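Long-range contacts in NEQ263 (Nanoarchaeum equitans Kin4-M, PDB 5BN4), which probably serves as the B subunit of an archaeal A-type ATP synthase, helping to bind ATP at the interface with an alpha-type partner chain: residues L40-D45 with S194-K199; K126-A131 with S325-N330; Q302-Q307 with L321-R326. All coordinates share one frame; numbering follows the deposited sequence.

Contact 1 joins the N-terminal antiparallel sheet to the nucleotide-binding domain, while contacts 2 and 3 lie across the centre of the chain, beside the bound ATP analogue ANP. The centre of contact 1 is about 34 Å from the centres of both others, and its nearest atoms stay about 16 Å from contact 2 and 21 Å from contact 3. Contacts 2 and 3 are neighbours, their centres about 13 Å apart. They share Ser-325 and Arg-326, and they meet where Ala-131 O lies 2.7 Å from Tyr-303 N, probably hydrogen-bonded. Residues 302-307 pair with the strand leading to Arg-326, residues 126-131 pack on Ser-325 and Leu-327, and Arg-326 itself reaches the ANP phosphates.

Contact 1: residues L40-D45 with S194-K199; sequences LALLFD and SSPIEK
Leu-42 crosses Pro-196 and Ile-197 at a slant, one methyl on each: CD1 lies 4.0 Å from Ile-197 CB, and CD2 is 4.1 Å from Pro-196 CG. A branched leucine suits this buried place, facing the helix start, since its fork can spread over two neighbours, and Ile-238 and Leu-241 of helix 228-241 extend the apolar surroundings. Ile-197 answers with two atoms. Its CB meets Leu-42, and with CG1 anti to the backbone N (chi1 -162°), the CG2 branch is left to approach the end of the strand, 3.7 Å from Leu-43 O.

That same carbonyl is gripped by Ser-195. The serine hydroxyl is swung anti to its own backbone N (chi1 179°), and OG donates to Leu-43 O over 2.7 Å, coming almost straight onto the oxygen with a C=O...OG angle of 177°. Ser-195 is also the N-cap of helix 196-215: OG accepts a weak bond from Ile-197 N at 3.5 Å, so one small hydroxyl both caps the helix and ties it to the strand. Pro-196 is well placed just after the cap, in the first turn, where the missing N-H costs no helical bond.

Beyond the strand a water takes over. It donates to Phe-44 O and Glu-198 OE1 and accepts from Ser-195 N at 2.8 Å. The extended Glu-198 side chain delivers OE1 to this water, while OE2 is held by Gly-76 N. Phe-44 leaves the backbone away from the helix start, and its ring stacks with that of Phe-77.

The arrangement is a domain junction, in which a serine-capped helix start of the P-loop NTPase-type nucleotide-binding domain abuts the end of a strand in the six-stranded antiparallel sheet of the N-terminal domain.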
loop_
_atom_site.group_PDB
_atom_site.type_symbol
_atom_site.label_atom_id
_atom_site.label_comp_id
_atom_site.label_asym_id
_atom_site.label_seq_id
_atom_site.Cartn_x
_atom_site.Cartn_y
_atom_site.Cartn_z
ATOM N N LEU B 40 -11.156 25.038 21.088
ATOM C CA LEU B 40 -9.959 25.184 20.267
ATOM C C LEU B 40 -10.192 26.246 19.197
ATOM O O LEU B 40 -11.212 26.230 18.508
ATOM C CB LEU B 40 -9.582 23.849 19.619
ATOM C CG LEU B 40 -9.201 22.713 20.573
ATOM C CD1 LEU B 40 -9.022 21.402 19.822
ATOM C CD2 LEU B 40 -7.938 23.065 21.338
ATOM N N ALA B 41 -9.247 27.172 19.061
ATOM C CA ALA B 41 -9.398 28.273 18.117
ATOM C C ALA B 41 -8.166 28.484 17.240
ATOM O O ALA B 41 -7.032 28.273 17.672
ATOM C CB ALA B 41 -9.757 29.558 18.853
ATOM N N LEU B 42 -8.407 28.912 16.005
ATOM C CA LEU B 42 -7.338 29.181 15.054
ATOM C C LEU B 42 -7.100 30.677 14.899
ATOM O O LEU B 42 -8.020 31.428 14.580
ATOM C CB LEU B 42 -7.671 28.568 13.693
ATOM C CG LEU B 42 -7.211 27.130 13.456
ATOM C CD1 LEU B 42 -7.877 26.555 12.220
ATOM C CD2 LEU B 42 -5.701 27.094 13.315
ATOM N N LEU B 43 -5.860 31.101 15.121
ATOM C CA LEU B 43 -5.487 32.502 14.965
ATOM C C LEU B 43 -5.568 32.932 13.506
ATOM O O LEU B 43 -5.311 32.139 12.600
ATOM C CB LEU B 43 -4.071 32.738 15.492
ATOM C CG LEU B 43 -3.834 32.368 16.956
ATOM C CD1 LEU B 43 -2.376 32.581 17.329
ATOM C CD2 LEU B 43 -4.752 33.172 17.864
ATOM N N PHE B 44 -5.924 34.193 13.286
ATOM C CA PHE B 44 -6.021 34.739 11.937
ATOM C C PHE B 44 -4.647 34.882 11.294
ATOM O O PHE B 44 -4.517 34.812 10.072
ATOM C CB PHE B 44 -6.732 36.093 11.955
ATOM C CG PHE B 44 -8.228 35.994 11.858
ATOM C CD1 PHE B 44 -8.920 35.028 12.570
ATOM C CD2 PHE B 44 -8.943 36.874 11.062
ATOM C CE1 PHE B 44 -10.295 34.937 12.485
ATOM C CE2 PHE B 44 -10.320 36.788 10.973
ATOM C CZ PHE B 44 -10.996 35.817 11.686
ATOM N N ASP B 45 -3.627 35.082 12.124
ATOM C CA ASP B 45 -2.262 35.247 11.636
ATOM C C ASP B 45 -1.239 35.030 12.747
ATOM O O ASP B 45 -1.557 34.469 13.796
ATOM C CB ASP B 45 -2.078 36.631 11.006
ATOM C CG ASP B 45 -2.566 37.749 11.905
ATOM O OD1 ASP B 45 -3.343 37.463 12.839
ATOM O OD2 ASP B 45 -2.179 38.916 11.674
ATOM N N SER B 194 0.150 31.871 5.210
ATOM C CA SER B 194 -0.995 32.323 5.992
ATOM C C SER B 194 -1.562 31.212 6.871
ATOM O O SER B 194 -1.225 30.039 6.708
ATOM C CB SER B 194 -2.090 32.867 5.074
ATOM O OG SER B 194 -2.575 31.852 4.213
ATOM N N SER B 195 -2.422 31.597 7.809
ATOM C CA SER B 195 -3.107 30.638 8.665
ATOM C C SER B 195 -4.000 29.746 7.812
ATOM O O SER B 195 -4.577 30.208 6.827
ATOM C CB SER B 195 -3.944 31.377 9.713
ATOM O OG SER B 195 -4.646 30.473 10.547
ATOM N N PRO B 196 -4.111 28.460 8.179
ATOM C CA PRO B 196 -4.973 27.534 7.434
ATOM C C PRO B 196 -6.435 27.978 7.437
ATOM O O PRO B 196 -7.182 27.619 6.527
ATOM C CB PRO B 196 -4.808 26.209 8.190
ATOM C CG PRO B 196 -4.266 26.585 9.533
ATOM C CD PRO B 196 -3.418 27.792 9.294
ATOM N N ILE B 197 -6.832 28.754 8.440
ATOM C CA ILE B 197 -8.203 29.245 8.516
ATOM C C ILE B 197 -8.459 30.325 7.463
ATOM O O ILE B 197 -9.590 30.512 7.014
ATOM C CB ILE B 197 -8.556 29.768 9.931
ATOM C CG1 ILE B 197 -10.075 29.864 10.103
ATOM C CG2 ILE B 197 -7.882 31.104 10.210
ATOM C CD1 ILE B 197 -10.795 28.542 9.927
ATOM N N GLU B 198 -7.403 31.024 7.059
ATOM C CA GLU B 198 -7.529 32.044 6.026
ATOM C C GLU B 198 -7.645 31.390 4.658
ATOM O O GLU B 198 -8.412 31.837 3.807
ATOM C CB GLU B 198 -6.336 33.000 6.045
ATOM C CG GLU B 198 -6.404 34.063 4.960
ATOM C CD GLU B 198 -5.239 35.028 4.995
ATOM O OE1 GLU B 198 -4.551 35.100 6.034
ATOM O OE2 GLU B 198 -5.013 35.716 3.976
ATOM N N LYS B 199 -6.878 30.324 4.456
ATOM C CA LYS B 199 -6.860 29.626 3.176
ATOM C C LYS B 199 -8.210 28.998 2.842
ATOM O O LYS B 199 -8.690 29.121 1.714
ATOM C CB LYS B 199 -5.760 28.564 3.153
ATOM C CG LYS B 199 -4.351 29.130 3.165
ATOM C CD LYS B 199 -3.332 28.064 2.797
ATOM C CE LYS B 199 -1.914 28.600 2.866
ATOM N NZ LYS B 199 -1.527 28.962 4.258
HETATM O O HOH W 1 -3.243 34.254 7.944
#

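Contact 2: residues K126-A131 with S325-N330; sequences KGQKIA and SRLAKN. With ANP (phosphoaminophosphonic acid-adenylate ester), chain C.
Gln-128 reaches Ser-325 with a fully stretched side chain. CG is anti to the backbone N (chi1 -174°) and the chain continues extended, which brings NE2 to donate to Ser-325 OG at 3.0 Å with an N-H...O angle of 164°, the hydroxyl lying close to the amide plane. NE2 also serves Glu-300 O, and OE1 accepts from Leu-125 N, so bonds at both ends of the amide fix its rotation. Glutamine suits the place because it can donate and accept at once. Ser-325 OG, in turn, is hydrogen-bonded to Pro-123 O.

Leu-327 runs past the glutamine in the opposite sense. Its CB lies 3.9 Å from Gln-128 NE2 and its CD1 is 4.1 Å from Gln-128 CG, giving the aliphatic stem an apolar neighbour. Ile-130 CD1 also touches Ser-325 CB at 4.0 Å.

A type I turn from Ser-325 to Ala-328 follows, with Arg-326 projecting from it. The arginine runs extended as far as NE, and NH1 donates to ANP O2B at 3.1 Å and to O3A at 3.2 Å. A leucine in place of Gln-128 would probably leave Leu-125 N, Glu-300 O and Ser-325 OG each without one partner.

Neutral hydrogen bonds thus hold the start of the turn, whereas the charged arginine meets phosphate of a nucleotide also bound by the alpha-type chain, consistent with an arginine finger.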
loop_
_atom_site.group_PDB
_atom_site.type_symbol
_atom_site.label_atom_id
_atom_site.label_comp_id
_atom_site.label_asym_id
_atom_site.label_seq_id
_atom_site.Cartn_x
_atom_site.Cartn_y
_atom_site.Cartn_z
ATOM N N LYS B 126 -22.612 28.772 -19.464
ATOM C CA LYS B 126 -22.826 29.783 -18.434
ATOM C C LYS B 126 -23.530 29.180 -17.222
ATOM O O LYS B 126 -24.613 28.610 -17.344
ATOM C CB LYS B 126 -23.619 30.972 -18.987
ATOM C CG LYS B 126 -23.612 32.191 -18.076
ATOM C CD LYS B 126 -24.183 33.424 -18.766
ATOM C CE LYS B 126 -25.681 33.300 -18.993
ATOM N NZ LYS B 126 -26.265 34.551 -19.557
ATOM N N GLY B 127 -22.905 29.307 -16.055
ATOM C CA GLY B 127 -23.440 28.735 -14.834
ATOM C C GLY B 127 -22.854 27.366 -14.543
ATOM O O GLY B 127 -23.200 26.729 -13.550
ATOM N N GLN B 128 -21.959 26.913 -15.414
ATOM C CA GLN B 128 -21.348 25.596 -15.272
ATOM C C GLN B 128 -20.134 25.638 -14.350
ATOM O O GLN B 128 -19.397 26.625 -14.322
ATOM C CB GLN B 128 -20.944 25.049 -16.645
ATOM C CG GLN B 128 -20.434 23.613 -16.642
ATOM C CD GLN B 128 -20.074 23.120 -18.032
ATOM O OE1 GLN B 128 -19.983 23.905 -18.975
ATOM N NE2 GLN B 128 -19.872 21.813 -18.164
ATOM N N LYS B 129 -19.941 24.570 -13.585
ATOM C CA LYS B 129 -18.715 24.391 -12.817
ATOM C C LYS B 129 -17.841 23.341 -13.495
ATOM O O LYS B 129 -18.203 22.165 -13.570
ATOM C CB LYS B 129 -19.023 23.987 -11.372
ATOM C CG LYS B 129 -20.100 22.921 -11.242
ATOM C CD LYS B 129 -20.110 22.303 -9.859
ATOM C CE LYS B 129 -21.120 21.175 -9.778
ATOM N NZ LYS B 129 -22.511 21.655 -9.987
ATOM N N ILE B 130 -16.699 23.777 -14.011
ATOM C CA ILE B 130 -15.774 22.872 -14.679
ATOM C C ILE B 130 -14.347 23.150 -14.203
ATOM O O ILE B 130 -13.964 24.299 -13.994
ATOM C CB ILE B 130 -15.905 22.957 -16.226
ATOM C CG1 ILE B 130 -15.216 21.771 -16.900
ATOM C CG2 ILE B 130 -15.371 24.277 -16.755
ATOM C CD1 ILE B 130 -15.606 21.595 -18.350
ATOM N N ALA B 131 -13.570 22.092 -14.005
ATOM C CA ALA B 131 -12.259 22.230 -13.383
ATOM C C ALA B 131 -11.108 22.044 -14.362
ATOM O O ALA B 131 -11.292 21.541 -15.469
ATOM C CB ALA B 131 -12.123 21.260 -12.216
ATOM N N SER B 325 -16.889 17.816 -20.694
ATOM C CA SER B 325 -17.844 18.829 -20.269
ATOM C C SER B 325 -19.221 18.180 -20.220
ATOM O O SER B 325 -19.813 17.884 -21.257
ATOM C CB SER B 325 -17.846 20.018 -21.228
ATOM O OG SER B 325 -18.746 21.021 -20.789
ATOM N N ARG B 326 -19.718 17.944 -19.011
ATOM C CA ARG B 326 -20.954 17.191 -18.829
ATOM C C ARG B 326 -22.165 17.892 -19.437
ATOM O O ARG B 326 -23.010 17.253 -20.065
ATOM C CB ARG B 326 -21.203 16.910 -17.346
ATOM C CG ARG B 326 -20.123 16.073 -16.679
ATOM C CD ARG B 326 -20.457 15.823 -15.220
ATOM N NE ARG B 326 -19.371 15.159 -14.506
ATOM C CZ ARG B 326 -19.314 13.850 -14.282
ATOM N NH1 ARG B 326 -20.284 13.059 -14.718
ATOM N NH2 ARG B 326 -18.287 13.334 -13.618
ATOM N N LEU B 327 -22.244 19.206 -19.257
ATOM C CA LEU B 327 -23.409 19.956 -19.709
ATOM C C LEU B 327 -23.258 20.449 -21.147
ATOM O O LEU B 327 -24.127 21.155 -21.656
ATOM C CB LEU B 327 -23.688 21.131 -18.768
ATOM C CG LEU B 327 -23.774 20.793 -17.276
ATOM C CD1 LEU B 327 -24.217 22.003 -16.469
ATOM C CD2 LEU B 327 -24.706 19.617 -17.039
ATOM N N ALA B 328 -22.162 20.059 -21.794
ATOM C CA ALA B 328 -21.844 20.505 -23.153
ATOM C C ALA B 328 -22.980 20.296 -24.150
ATOM O O ALA B 328 -23.284 21.183 -24.946
ATOM C CB ALA B 328 -20.582 19.815 -23.651
ATOM N N LYS B 329 -23.604 19.123 -24.097
ATOM C CA LYS B 329 -24.674 18.770 -25.024
ATOM C C LYS B 329 -25.826 19.781 -25.009
ATOM O O LYS B 329 -26.485 19.997 -26.027
ATOM C CB LYS B 329 -25.189 17.356 -24.729
ATOM C CG LYS B 329 -26.261 16.860 -25.694
ATOM C CD LYS B 329 -27.658 16.983 -25.100
ATOM C CE LYS B 329 -28.720 16.998 -26.187
ATOM N NZ LYS B 329 -28.549 15.877 -27.154
ATOM N N ASN B 330 -26.056 20.401 -23.854
ATOM C CA ASN B 330 -27.160 21.342 -23.684
ATOM C C ASN B 330 -27.088 22.575 -24.581
ATOM O O ASN B 330 -28.118 23.109 -24.995
ATOM C CB ASN B 330 -27.266 21.789 -22.225
ATOM C CG ASN B 330 -27.531 20.637 -21.283
ATOM O OD1 ASN B 330 -27.964 19.565 -21.703
ATOM N ND2 ASN B 330 -27.278 20.854 -19.997
HETATM P PG ANP C . -22.439 10.908 -11.962
HETATM O O1G ANP C . -22.974 12.180 -12.694
HETATM O O2G ANP C . -23.512 10.425 -10.889
HETATM O O3G ANP C . -21.133 11.216 -11.216
HETATM P PB ANP C . -20.859 9.577 -13.873
HETATM O O1B ANP C . -20.423 8.083 -13.914
HETATM O O2B ANP C . -19.722 10.383 -13.195
HETATM N N3B ANP C . -22.313 9.675 -13.039
HETATM P PA ANP C . -22.368 10.726 -15.914
HETATM O O1A ANP C . -23.530 9.762 -15.593
HETATM O O2A ANP C . -22.665 12.107 -15.229
HETATM O O3A ANP C . -21.033 10.041 -15.329
HETATM O "O5'" ANP C . -22.161 10.880 -17.455
HETATM C "C5'" ANP C . -20.874 11.282 -17.938
HETATM C "C4'" ANP C . -20.943 11.504 -19.432
HETATM O "O4'" ANP C . -21.269 10.335 -20.092
HETATM C "C3'" ANP C . -21.983 12.567 -19.762
HETATM O "O3'" ANP C . -21.418 13.721 -20.167
HETATM C "C2'" ANP C . -22.799 11.991 -20.855
HETATM O "O2'" ANP C . -22.859 12.783 -21.996
HETATM C "C1'" ANP C . -22.139 10.666 -21.150
HETATM N N9 ANP C . -23.087 9.574 -21.373
HETATM C C8 ANP C . -23.417 8.615 -20.491
HETATM N N7 ANP C . -24.298 7.799 -21.030
HETATM C C5 ANP C . -24.571 8.197 -22.270
HETATM C C6 ANP C . -25.401 7.729 -23.283
HETATM N N6 ANP C . -26.199 6.560 -23.061
HETATM N N1 ANP C . -25.451 8.370 -24.461
HETATM C C2 ANP C . -24.706 9.477 -24.696
HETATM N N3 ANP C . -23.885 9.961 -23.732
HETATM C C4 ANP C . -23.798 9.345 -22.519
#

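Contact 3: residues Q302-Q307 with L321-R326; sequences QYVLSQ and LKSLSR. With ANP (phosphoaminophosphonic acid-adenylate ester), chain C.
Gln-302 folds its side chain back over Leu-324, its partner in an antiparallel hydrogen-bonded pair. Their main chains exchange two bonds, Gln-302 N to Leu-324 O at 2.8 Å and Leu-324 N to Gln-302 O at 2.9 Å. From this pair, Gln-302 CB leaves the sheet on the same face as Leu-324 CB. CG then sits between the backbone N and the carbonyl carbon (chi1 71°), and a second bend (chi2 -76°) turns CD along the neighbouring segment instead of out of the sheet. CB and CG thus serve to turn the chain, and NE2 makes the side-chain contacts across the two segments: it passes 3.9 Å from Leu-324 CB and donates to Lys-322 O at 3.1 Å, within the plane of that carbonyl. Glutamine suits the place because its length allows this fold and its amide offers an N-H to a main-chain oxygen. Its side chain also touches Phe-133 of strand 131-134 and Phe-225 of the alpha-type chain.

The pair is an edge of the P-loop NTPase core: strand 301-304 runs parallel to strand 131-134 on one side and antiparallel to the short strand 324-325 on the other.

Two residues beyond Gln-302, Val-304 N uses a side-chain acceptor: Ser-323 OG, at 3.1 Å with an N-H...O angle of 160°, which is also bonded to Asp-319 O. Val-304 CB meets Lys-322 CB at 4.0 Å, the lysine lending its stem while its extended chain leads off. Ser-323 O and Leu-321 O both receive Arg-412 of the alpha-type chain, and Leu-324 CD1 lies 4.0 Å from O3' of the ANP ribose.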
loop_
_atom_site.group_PDB
_atom_site.type_symbol
_atom_site.label_atom_id
_atom_site.label_comp_id
_atom_site.label_asym_id
_atom_site.label_seq_id
_atom_site.Cartn_x
_atom_site.Cartn_y
_atom_site.Cartn_z
ATOM N N GLN B 302 -14.053 18.375 -16.619
ATOM C CA GLN B 302 -12.703 18.843 -16.327
ATOM C C GLN B 302 -11.855 18.949 -17.590
ATOM O O GLN B 302 -12.029 18.179 -18.534
ATOM C CB GLN B 302 -12.011 17.935 -15.301
ATOM C CG GLN B 302 -11.612 16.560 -15.822
ATOM C CD GLN B 302 -12.789 15.618 -15.962
ATOM O OE1 GLN B 302 -13.810 15.771 -15.289
ATOM N NE2 GLN B 302 -12.655 14.632 -16.843
ATOM N N TYR B 303 -10.949 19.920 -17.604
ATOM C CA TYR B 303 -9.981 20.049 -18.683
ATOM C C TYR B 303 -8.642 19.513 -18.202
ATOM O O TYR B 303 -8.004 20.105 -17.332
ATOM C CB TYR B 303 -9.832 21.508 -19.118
ATOM C CG TYR B 303 -11.113 22.142 -19.608
ATOM C CD1 TYR B 303 -11.722 21.707 -20.778
ATOM C CD2 TYR B 303 -11.706 23.187 -18.910
ATOM C CE1 TYR B 303 -12.892 22.283 -21.235
ATOM C CE2 TYR B 303 -12.877 23.774 -19.359
ATOM C CZ TYR B 303 -13.464 23.317 -20.523
ATOM O OH TYR B 303 -14.628 23.893 -20.977
ATOM N N VAL B 304 -8.222 18.385 -18.762
ATOM C CA VAL B 304 -7.005 17.727 -18.310
ATOM C C VAL B 304 -5.804 18.120 -19.164
ATOM O O VAL B 304 -5.798 17.917 -20.378
ATOM C CB VAL B 304 -7.165 16.196 -18.308
ATOM C CG1 VAL B 304 -5.913 15.528 -17.761
ATOM C CG2 VAL B 304 -8.383 15.801 -17.490
ATOM N N LEU B 305 -4.791 18.690 -18.517
ATOM C CA LEU B 305 -3.562 19.083 -19.196
ATOM C C LEU B 305 -2.641 17.878 -19.370
ATOM O O LEU B 305 -2.443 17.101 -18.437
ATOM C CB LEU B 305 -2.855 20.203 -18.426
ATOM C CG LEU B 305 -3.216 21.648 -18.794
ATOM C CD1 LEU B 305 -4.714 21.895 -18.720
ATOM C CD2 LEU B 305 -2.472 22.631 -17.903
ATOM N N SER B 306 -2.090 17.725 -20.571
ATOM C CA SER B 306 -1.275 16.560 -20.907
ATOM C C SER B 306 0.221 16.839 -20.786
ATOM O O SER B 306 0.737 17.799 -21.362
ATOM C CB SER B 306 -1.602 16.070 -22.321
ATOM O OG SER B 306 -0.785 14.972 -22.689
ATOM N N GLN B 307 0.909 15.984 -20.036
ATOM C CA GLN B 307 2.349 16.097 -19.842
ATOM C C GLN B 307 3.074 15.726 -21.132
ATOM O O GLN B 307 4.197 16.167 -21.381
ATOM C CB GLN B 307 2.790 15.183 -18.695
ATOM C CG GLN B 307 4.127 15.538 -18.066
ATOM C CD GLN B 307 4.314 14.887 -16.703
ATOM O OE1 GLN B 307 4.407 13.664 -16.592
ATOM N NE2 GLN B 307 4.358 15.708 -15.658
ATOM N N LEU B 321 -9.353 13.615 -24.982
ATOM C CA LEU B 321 -10.081 12.407 -24.611
ATOM C C LEU B 321 -10.284 12.263 -23.106
ATOM O O LEU B 321 -11.300 11.728 -22.664
ATOM C CB LEU B 321 -9.391 11.167 -25.181
ATOM C CG LEU B 321 -9.418 11.051 -26.705
ATOM C CD1 LEU B 321 -8.766 9.757 -27.156
ATOM C CD2 LEU B 321 -10.844 11.143 -27.218
ATOM N N LYS B 322 -9.322 12.737 -22.320
ATOM C CA LYS B 322 -9.456 12.706 -20.867
ATOM C C LYS B 322 -10.366 13.828 -20.375
ATOM O O LYS B 322 -11.025 13.694 -19.341
ATOM C CB LYS B 322 -8.090 12.784 -20.180
ATOM C CG LYS B 322 -7.312 11.476 -20.187
ATOM C CD LYS B 322 -6.006 11.610 -19.422
ATOM C CE LYS B 322 -5.245 10.295 -19.387
ATOM N NZ LYS B 322 -3.964 10.419 -18.635
ATOM N N SER B 323 -10.402 14.931 -21.121
ATOM C CA SER B 323 -11.233 16.074 -20.755
ATOM C C SER B 323 -12.708 15.777 -20.996
ATOM O O SER B 323 -13.055 14.897 -21.784
ATOM C CB SER B 323 -10.824 17.327 -21.534
ATOM O OG SER B 323 -9.429 17.558 -21.454
ATOM N N LEU B 324 -13.572 16.526 -20.320
ATOM C CA LEU B 324 -15.010 16.316 -20.423
ATOM C C LEU B 324 -15.777 17.564 -20.011
ATOM O O LEU B 324 -15.364 18.288 -19.109
ATOM C CB LEU B 324 -15.433 15.134 -19.545
ATOM C CG LEU B 324 -16.928 14.819 -19.425
ATOM C CD1 LEU B 324 -17.484 14.287 -20.737
ATOM C CD2 LEU B 324 -17.181 13.835 -18.293
ATOM N N SER B 325 -16.889 17.816 -20.694
ATOM C CA SER B 325 -17.844 18.829 -20.269
ATOM C C SER B 325 -19.221 18.180 -20.220
ATOM O O SER B 325 -19.813 17.884 -21.257
ATOM C CB SER B 325 -17.846 20.018 -21.228
ATOM O OG SER B 325 -18.746 21.021 -20.789
ATOM N N ARG B 326 -19.718 17.944 -19.011
ATOM C CA ARG B 326 -20.954 17.191 -18.829
ATOM C C ARG B 326 -22.165 17.892 -19.437
ATOM O O ARG B 326 -23.010 17.253 -20.065
ATOM C CB ARG B 326 -21.203 16.910 -17.346
ATOM C CG ARG B 326 -20.123 16.073 -16.679
ATOM C CD ARG B 326 -20.457 15.823 -15.220
ATOM N NE ARG B 326 -19.371 15.159 -14.506
ATOM C CZ ARG B 326 -19.314 13.850 -14.282
ATOM N NH1 ARG B 326 -20.284 13.059 -14.718
ATOM N NH2 ARG B 326 -18.287 13.334 -13.618
HETATM P PG ANP C . -22.439 10.908 -11.962
HETATM O O1G ANP C . -22.974 12.180 -12.694
HETATM O O2G ANP C . -23.512 10.425 -10.889
HETATM O O3G ANP C . -21.133 11.216 -11.216
HETATM P PB ANP C . -20.859 9.577 -13.873
HETATM O O1B ANP C . -20.423 8.083 -13.914
HETATM O O2B ANP C . -19.722 10.383 -13.195
HETATM N N3B ANP C . -22.313 9.675 -13.039
HETATM P PA ANP C . -22.368 10.726 -15.914
HETATM O O1A ANP C . -23.530 9.762 -15.593
HETATM O O2A ANP C . -22.665 12.107 -15.229
HETATM O O3A ANP C . -21.033 10.041 -15.329
HETATM O "O5'" ANP C . -22.161 10.880 -17.455
HETATM C "C5'" ANP C . -20.874 11.282 -17.938
HETATM C "C4'" ANP C . -20.943 11.504 -19.432
HETATM O "O4'" ANP C . -21.269 10.335 -20.092
HETATM C "C3'" ANP C . -21.983 12.567 -19.762
HETATM O "O3'" ANP C . -21.418 13.721 -20.167
HETATM C "C2'" ANP C . -22.799 11.991 -20.855
HETATM O "O2'" ANP C . -22.859 12.783 -21.996
HETATM C "C1'" ANP C . -22.139 10.666 -21.150
HETATM N N9 ANP C . -23.087 9.574 -21.373
HETATM C C8 ANP C . -23.417 8.615 -20.491
HETATM N N7 ANP C . -24.298 7.799 -21.030
HETATM C C5 ANP C . -24.571 8.197 -22.270
HETATM C C6 ANP C . -25.401 7.729 -23.283
HETATM N N6 ANP C . -26.199 6.560 -23.061
HETATM N N1 ANP C . -25.451 8.370 -24.461
HETATM C C2 ANP C . -24.706 9.477 -24.696
HETATM N N3 ANP C . -23.885 9.961 -23.732
HETATM C C4 ANP C . -23.798 9.345 -22.519
#